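Local coordinates for universal stress protein A-like protein (Arabidopsis thaliana, PDB 2GM3) that binds AMP and belongs to the universal stress protein A family, though its exact cellular role is not settled, at residues Pro5-Ile17 and Thr43-Val55. Residues are numbered along the deposited sequence; the frame is centred on the assembly and turned at random.
With AMP (adenosine monophosphate), chain G.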
loop_
_atom_site.group_PDB
_atom_site.type_symbol
_atom_site.label_atom_id
_atom_site.label_comp_id
_atom_site.label_asym_id
_atom_site.label_seq_id
_atom_site.Cartn_x
_atom_site.Cartn_y
_atom_site.Cartn_z
ATOM N N PRO A 5 4.035 -2.444 -17.504
ATOM C CA PRO A 5 3.891 -1.199 -16.750
ATOM C C PRO A 5 2.898 -1.399 -15.631
ATOM O O PRO A 5 1.812 -1.953 -15.850
ATOM C CB PRO A 5 3.368 -0.175 -17.787
ATOM C CG PRO A 5 2.891 -0.958 -18.917
ATOM C CD PRO A 5 3.646 -2.269 -18.914
ATOM N N THR A 6 3.289 -0.980 -14.431
ATOM C CA THR A 6 2.516 -1.262 -13.248
ATOM C C THR A 6 1.342 -0.313 -13.190
ATOM O O THR A 6 1.516 0.913 -13.262
ATOM C CB THR A 6 3.391 -1.173 -12.019
ATOM O OG1 THR A 6 4.272 -2.297 -12.014
ATOM C CG2 THR A 6 2.560 -1.192 -10.763
ATOM N N LYS A 7 0.141 -0.873 -13.083
ATOM C CA LYS A 7 -1.068 -0.031 -12.994
ATOM C C LYS A 7 -1.335 0.324 -11.555
ATOM O O LYS A 7 -1.628 -0.525 -10.727
ATOM C CB LYS A 7 -2.312 -0.687 -13.622
ATOM C CG LYS A 7 -2.158 -1.141 -15.096
ATOM C CD LYS A 7 -3.290 -2.103 -15.458
ATOM C CE LYS A 7 -2.791 -3.277 -16.321
ATOM N NZ LYS A 7 -3.495 -4.575 -15.982
ATOM N N VAL A 8 -1.228 1.602 -11.265
ATOM C CA VAL A 8 -1.439 2.113 -9.947
ATOM C C VAL A 8 -2.779 2.852 -9.914
ATOM O O VAL A 8 -2.901 3.943 -10.489
ATOM C CB VAL A 8 -0.320 3.092 -9.606
ATOM C CG1 VAL A 8 -0.415 3.537 -8.139
ATOM C CG2 VAL A 8 1.026 2.469 -9.908
HETATM N N MSE A 9 -3.767 2.273 -9.222
HETATM C CA MSE A 9 -5.051 2.964 -9.026
HETATM C C MSE A 9 -4.955 3.902 -7.837
HETATM O O MSE A 9 -4.517 3.481 -6.769
HETATM C CB MSE A 9 -6.180 1.975 -8.794
HETATM C CG MSE A 9 -7.542 2.689 -8.825
HETATM SE SE MSE A 9 -9.018 1.472 -8.956
HETATM C CE MSE A 9 -9.770 1.903 -7.385
ATOM N N VAL A 10 -5.337 5.158 -8.026
ATOM C CA VAL A 10 -5.207 6.178 -6.972
ATOM C C VAL A 10 -6.580 6.757 -6.741
ATOM O O VAL A 10 -7.159 7.316 -7.647
ATOM C CB VAL A 10 -4.243 7.295 -7.365
ATOM C CG1 VAL A 10 -4.156 8.317 -6.261
ATOM C CG2 VAL A 10 -2.841 6.745 -7.664
ATOM N N ALA A 11 -7.106 6.589 -5.536
ATOM C CA ALA A 11 -8.439 6.995 -5.205
ATOM C C ALA A 11 -8.346 8.441 -4.727
ATOM O O ALA A 11 -7.689 8.727 -3.719
ATOM C CB ALA A 11 -8.979 6.086 -4.115
ATOM N N VAL A 12 -9.000 9.356 -5.442
ATOM C CA VAL A 12 -8.878 10.789 -5.154
ATOM C C VAL A 12 -10.230 11.393 -4.821
ATOM O O VAL A 12 -11.269 11.037 -5.409
ATOM C CB VAL A 12 -8.195 11.573 -6.311
ATOM C CG1 VAL A 12 -6.784 11.000 -6.628
ATOM C CG2 VAL A 12 -9.025 11.576 -7.558
ATOM N N ASN A 13 -10.224 12.286 -3.840
ATOM C CA ASN A 13 -11.437 12.974 -3.446
ATOM C C ASN A 13 -11.166 14.452 -3.142
ATOM O O ASN A 13 -10.001 14.890 -3.089
ATOM C CB ASN A 13 -12.061 12.279 -2.251
ATOM C CG ASN A 13 -11.180 12.337 -1.031
ATOM O OD1 ASN A 13 -9.951 12.120 -1.096
ATOM N ND2 ASN A 13 -11.794 12.623 0.097
ATOM N N ALA A 14 -12.255 15.198 -2.962
ATOM C CA ALA A 14 -12.199 16.631 -2.767
ATOM C C ALA A 14 -11.972 16.963 -1.298
ATOM O O ALA A 14 -12.377 16.217 -0.443
ATOM C CB ALA A 14 -13.499 17.279 -3.285
ATOM N N SER A 15 -11.337 18.088 -1.013
ATOM C CA SER A 15 -11.172 18.526 0.357
ATOM C C SER A 15 -12.466 19.121 0.865
ATOM O O SER A 15 -13.221 19.707 0.087
ATOM C CB SER A 15 -10.078 19.568 0.463
ATOM O OG SER A 15 -10.279 20.327 1.632
ATOM N N THR A 16 -12.721 18.981 2.165
ATOM C CA THR A 16 -13.889 19.633 2.776
ATOM C C THR A 16 -13.515 20.908 3.543
ATOM O O THR A 16 -14.403 21.656 3.941
ATOM C CB THR A 16 -14.733 18.686 3.672
ATOM O OG1 THR A 16 -13.949 18.262 4.785
ATOM C CG2 THR A 16 -15.192 17.451 2.889
ATOM N N ILE A 17 -12.219 21.149 3.751
ATOM C CA ILE A 17 -11.764 22.354 4.429
ATOM C C ILE A 17 -11.114 23.308 3.448
ATOM O O ILE A 17 -11.329 24.526 3.514
ATOM C CB ILE A 17 -10.762 22.065 5.562
ATOM C CG1 ILE A 17 -9.897 20.831 5.232
ATOM C CG2 ILE A 17 -11.504 21.974 6.938
ATOM C CD1 ILE A 17 -8.419 21.056 5.442
ATOM N N THR A 43 9.055 6.869 -15.319
ATOM C CA THR A 43 7.688 7.255 -15.610
ATOM C C THR A 43 7.006 6.370 -16.638
ATOM O O THR A 43 5.784 6.394 -16.755
ATOM C CB THR A 43 7.613 8.741 -16.001
ATOM O OG1 THR A 43 8.637 9.021 -16.954
ATOM C CG2 THR A 43 7.856 9.626 -14.769
ATOM N N SER A 44 7.777 5.586 -17.379
ATOM C CA SER A 44 7.170 4.618 -18.294
ATOM C C SER A 44 6.930 3.240 -17.675
ATOM O O SER A 44 6.286 2.386 -18.296
ATOM C CB SER A 44 7.949 4.556 -19.586
ATOM O OG SER A 44 7.773 5.809 -20.209
ATOM N N ASP A 45 7.407 3.051 -16.443
ATOM C CA ASP A 45 7.254 1.780 -15.747
ATOM C C ASP A 45 5.930 1.708 -14.973
ATOM O O ASP A 45 5.538 0.659 -14.490
ATOM C CB ASP A 45 8.493 1.517 -14.877
ATOM C CG ASP A 45 9.699 1.032 -15.704
ATOM O OD1 ASP A 45 9.965 -0.198 -15.710
ATOM O OD2 ASP A 45 10.385 1.853 -16.371
ATOM N N PHE A 46 5.237 2.839 -14.896
ATOM C CA PHE A 46 3.979 2.952 -14.165
ATOM C C PHE A 46 2.901 3.668 -14.973
ATOM O O PHE A 46 3.199 4.566 -15.757
ATOM C CB PHE A 46 4.212 3.684 -12.829
ATOM C CG PHE A 46 5.120 2.936 -11.900
ATOM C CD1 PHE A 46 6.503 3.076 -11.996
ATOM C CD2 PHE A 46 4.597 2.059 -10.971
ATOM C CE1 PHE A 46 7.337 2.363 -11.165
ATOM C CE2 PHE A 46 5.412 1.341 -10.145
ATOM C CZ PHE A 46 6.794 1.491 -10.223
ATOM N N LYS A 47 1.655 3.276 -14.745
ATOM C CA LYS A 47 0.498 3.959 -15.292
ATOM C C LYS A 47 -0.476 4.271 -14.145
ATOM O O LYS A 47 -0.819 3.403 -13.359
ATOM C CB LYS A 47 -0.165 3.068 -16.354
ATOM C CG LYS A 47 -1.408 3.672 -16.964
ATOM C CD LYS A 47 -1.901 2.921 -18.173
ATOM C CE LYS A 47 -3.160 3.592 -18.706
ATOM N NZ LYS A 47 -3.324 3.380 -20.192
ATOM N N ILE A 48 -0.905 5.513 -14.041
ATOM C CA ILE A 48 -1.739 5.915 -12.938
ATOM C C ILE A 48 -3.207 5.886 -13.367
ATOM O O ILE A 48 -3.578 6.443 -14.414
ATOM C CB ILE A 48 -1.353 7.289 -12.475
ATOM C CG1 ILE A 48 0.156 7.328 -12.187
ATOM C CG2 ILE A 48 -2.190 7.711 -11.283
ATOM C CD1 ILE A 48 0.720 6.327 -11.135
ATOM N N LEU A 49 -4.030 5.200 -12.582
ATOM C CA LEU A 49 -5.461 5.133 -12.852
ATOM C C LEU A 49 -6.160 5.939 -11.742
ATOM O O LEU A 49 -6.159 5.539 -10.606
ATOM C CB LEU A 49 -5.942 3.672 -12.909
ATOM C CG LEU A 49 -5.179 2.785 -13.871
ATOM C CD1 LEU A 49 -5.521 1.358 -13.632
ATOM C CD2 LEU A 49 -5.492 3.138 -15.315
ATOM N N LEU A 50 -6.689 7.104 -12.089
ATOM C CA LEU A 50 -7.249 8.008 -11.112
ATOM C C LEU A 50 -8.737 7.816 -11.027
ATOM O O LEU A 50 -9.443 8.022 -12.004
ATOM C CB LEU A 50 -6.950 9.438 -11.499
ATOM C CG LEU A 50 -5.495 9.882 -11.519
ATOM C CD1 LEU A 50 -5.355 11.023 -12.446
ATOM C CD2 LEU A 50 -5.045 10.284 -10.035
ATOM N N LEU A 51 -9.215 7.386 -9.864
ATOM C CA LEU A 51 -10.629 7.202 -9.685
ATOM C C LEU A 51 -11.193 8.153 -8.619
ATOM O O LEU A 51 -10.685 8.213 -7.484
ATOM C CB LEU A 51 -10.923 5.762 -9.342
ATOM C CG LEU A 51 -12.311 5.490 -8.771
ATOM C CD1 LEU A 51 -13.413 5.533 -9.816
ATOM C CD2 LEU A 51 -12.284 4.125 -8.091
ATOM N N HIS A 52 -12.256 8.869 -8.999
ATOM C CA HIS A 52 -13.037 9.649 -8.050
ATOM C C HIS A 52 -14.392 9.040 -7.905
ATOM O O HIS A 52 -15.083 8.783 -8.892
ATOM C CB HIS A 52 -13.205 11.094 -8.512
ATOM C CG HIS A 52 -14.095 11.889 -7.621
ATOM N ND1 HIS A 52 -13.745 12.226 -6.331
ATOM C CD2 HIS A 52 -15.332 12.406 -7.823
ATOM C CE1 HIS A 52 -14.719 12.929 -5.779
ATOM N NE2 HIS A 52 -15.684 13.072 -6.670
ATOM N N VAL A 53 -14.810 8.801 -6.673
ATOM C CA VAL A 53 -16.173 8.349 -6.474
ATOM C C VAL A 53 -17.055 9.522 -6.074
ATOM O O VAL A 53 -16.786 10.209 -5.112
ATOM C CB VAL A 53 -16.260 7.169 -5.509
ATOM C CG1 VAL A 53 -17.676 6.582 -5.468
ATOM C CG2 VAL A 53 -15.322 6.104 -5.976
ATOM N N GLN A 54 -18.096 9.743 -6.842
ATOM C CA GLN A 54 -19.021 10.858 -6.612
ATOM C C GLN A 54 -20.289 10.387 -5.874
ATOM O O GLN A 54 -20.857 9.332 -6.181
ATOM C CB GLN A 54 -19.358 11.461 -7.975
ATOM C CG GLN A 54 -20.087 12.749 -7.986
ATOM C CD GLN A 54 -20.997 12.866 -9.212
ATOM O OE1 GLN A 54 -20.612 12.511 -10.336
ATOM N NE2 GLN A 54 -22.210 13.363 -8.994
ATOM N N VAL A 55 -20.709 11.179 -4.894
ATOM C CA VAL A 55 -21.897 10.909 -4.056
ATOM C C VAL A 55 -23.205 11.269 -4.726
ATOM O O VAL A 55 -23.275 11.498 -5.927
ATOM C CB VAL A 55 -21.913 11.868 -2.889
ATOM C CG1 VAL A 55 -23.374 12.093 -2.400
ATOM C CG2 VAL A 55 -20.934 11.415 -1.799
HETATM P P AMP G . -10.044 7.730 5.059
HETATM O O1P AMP G . -11.425 7.969 4.816
HETATM O O2P AMP G . -9.339 8.831 5.759
HETATM O O3P AMP G . -9.669 6.437 5.603
HETATM O "O5'" AMP G . -9.293 7.696 3.654
HETATM C "C5'" AMP G . -9.246 8.855 2.852
HETATM C "C4'" AMP G . -8.900 8.376 1.467
HETATM O "O4'" AMP G . -9.987 7.584 0.878
HETATM C "C3'" AMP G . -8.669 9.505 0.502
HETATM O "O3'" AMP G . -7.294 9.956 0.667
HETATM C "C2'" AMP G . -8.860 8.792 -0.828
HETATM O "O2'" AMP G . -7.639 8.137 -1.176
HETATM C "C1'" AMP G . -9.950 7.770 -0.529
HETATM N N9 AMP G . -11.262 8.392 -0.796
HETATM C C8 AMP G . -12.103 8.980 0.086
HETATM N N7 AMP G . -13.190 9.423 -0.569
HETATM C C5 AMP G . -13.061 9.079 -1.857
HETATM C C6 AMP G . -13.842 9.231 -3.007
HETATM N N6 AMP G . -15.015 9.838 -3.002
HETATM N N1 AMP G . -13.375 8.759 -4.156
HETATM C C2 AMP G . -12.209 8.154 -4.258
HETATM N N3 AMP G . -11.433 7.977 -3.199
HETATM C C4 AMP G . -11.836 8.426 -1.994
#
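Strands 6-11 and 46-54 run side by side and parallel, with Thr6 opposite Phe46 and Ala11 opposite Leu51, as the first and last elements of a beta-alpha-beta unit whose helix is 25-39, inside the five-stranded parallel sheet (order 3-2-1-4-5) of the universal stress protein fold. Seven backbone hydrogen bonds alternate between the segments, from Thr6 N to Asp45 O at one end to Val12 N to Leu51 O at the other. On one face the branch at CB lets Val8 touch two neighbours at once: CG2 sits at the edge of the Phe46 ring, 3.7 Å from CD2, while CB meets Ile48 CD1. Val10 continues the row against Ile48 and Leu50, and Val12 CG1 also reaches Leu50 CD2. The other face carries selenomethionine Met9, whose long, unbranched chain can reach past its direct neighbour Leu49. From CB, 4.0 Å from Leu49 O, the chain leaves with CG anti to the backbone N (chi1 -171°); CG closes to 3.6 Å on that same oxygen, SE makes the turn, and CE ends 3.4 Å from Leu51 CD2, with Ile116 and Val120 of helix 112-123 also packing on Met9. Beyond the last strand bond, Val53 N lies 4.4 Å from Val12 O and donates instead to AMP N1; His52 ND1 gives Val12 O its hydrogen at 2.9 Å, the oxygen lying in the ring plane and Asn13 CA at the same edge. A leucine in its place would have no donor, so Val12 O would probably lose this bond, and the chain entering Asn13 one of its holds on strand 46-54. AMP sits at these strand ends: Ala11 O accepts from the ribose O2', Asn13 CB packs against the adenine, and Val53 O accepts a hydrogen from AMP N6 at 2.8 Å.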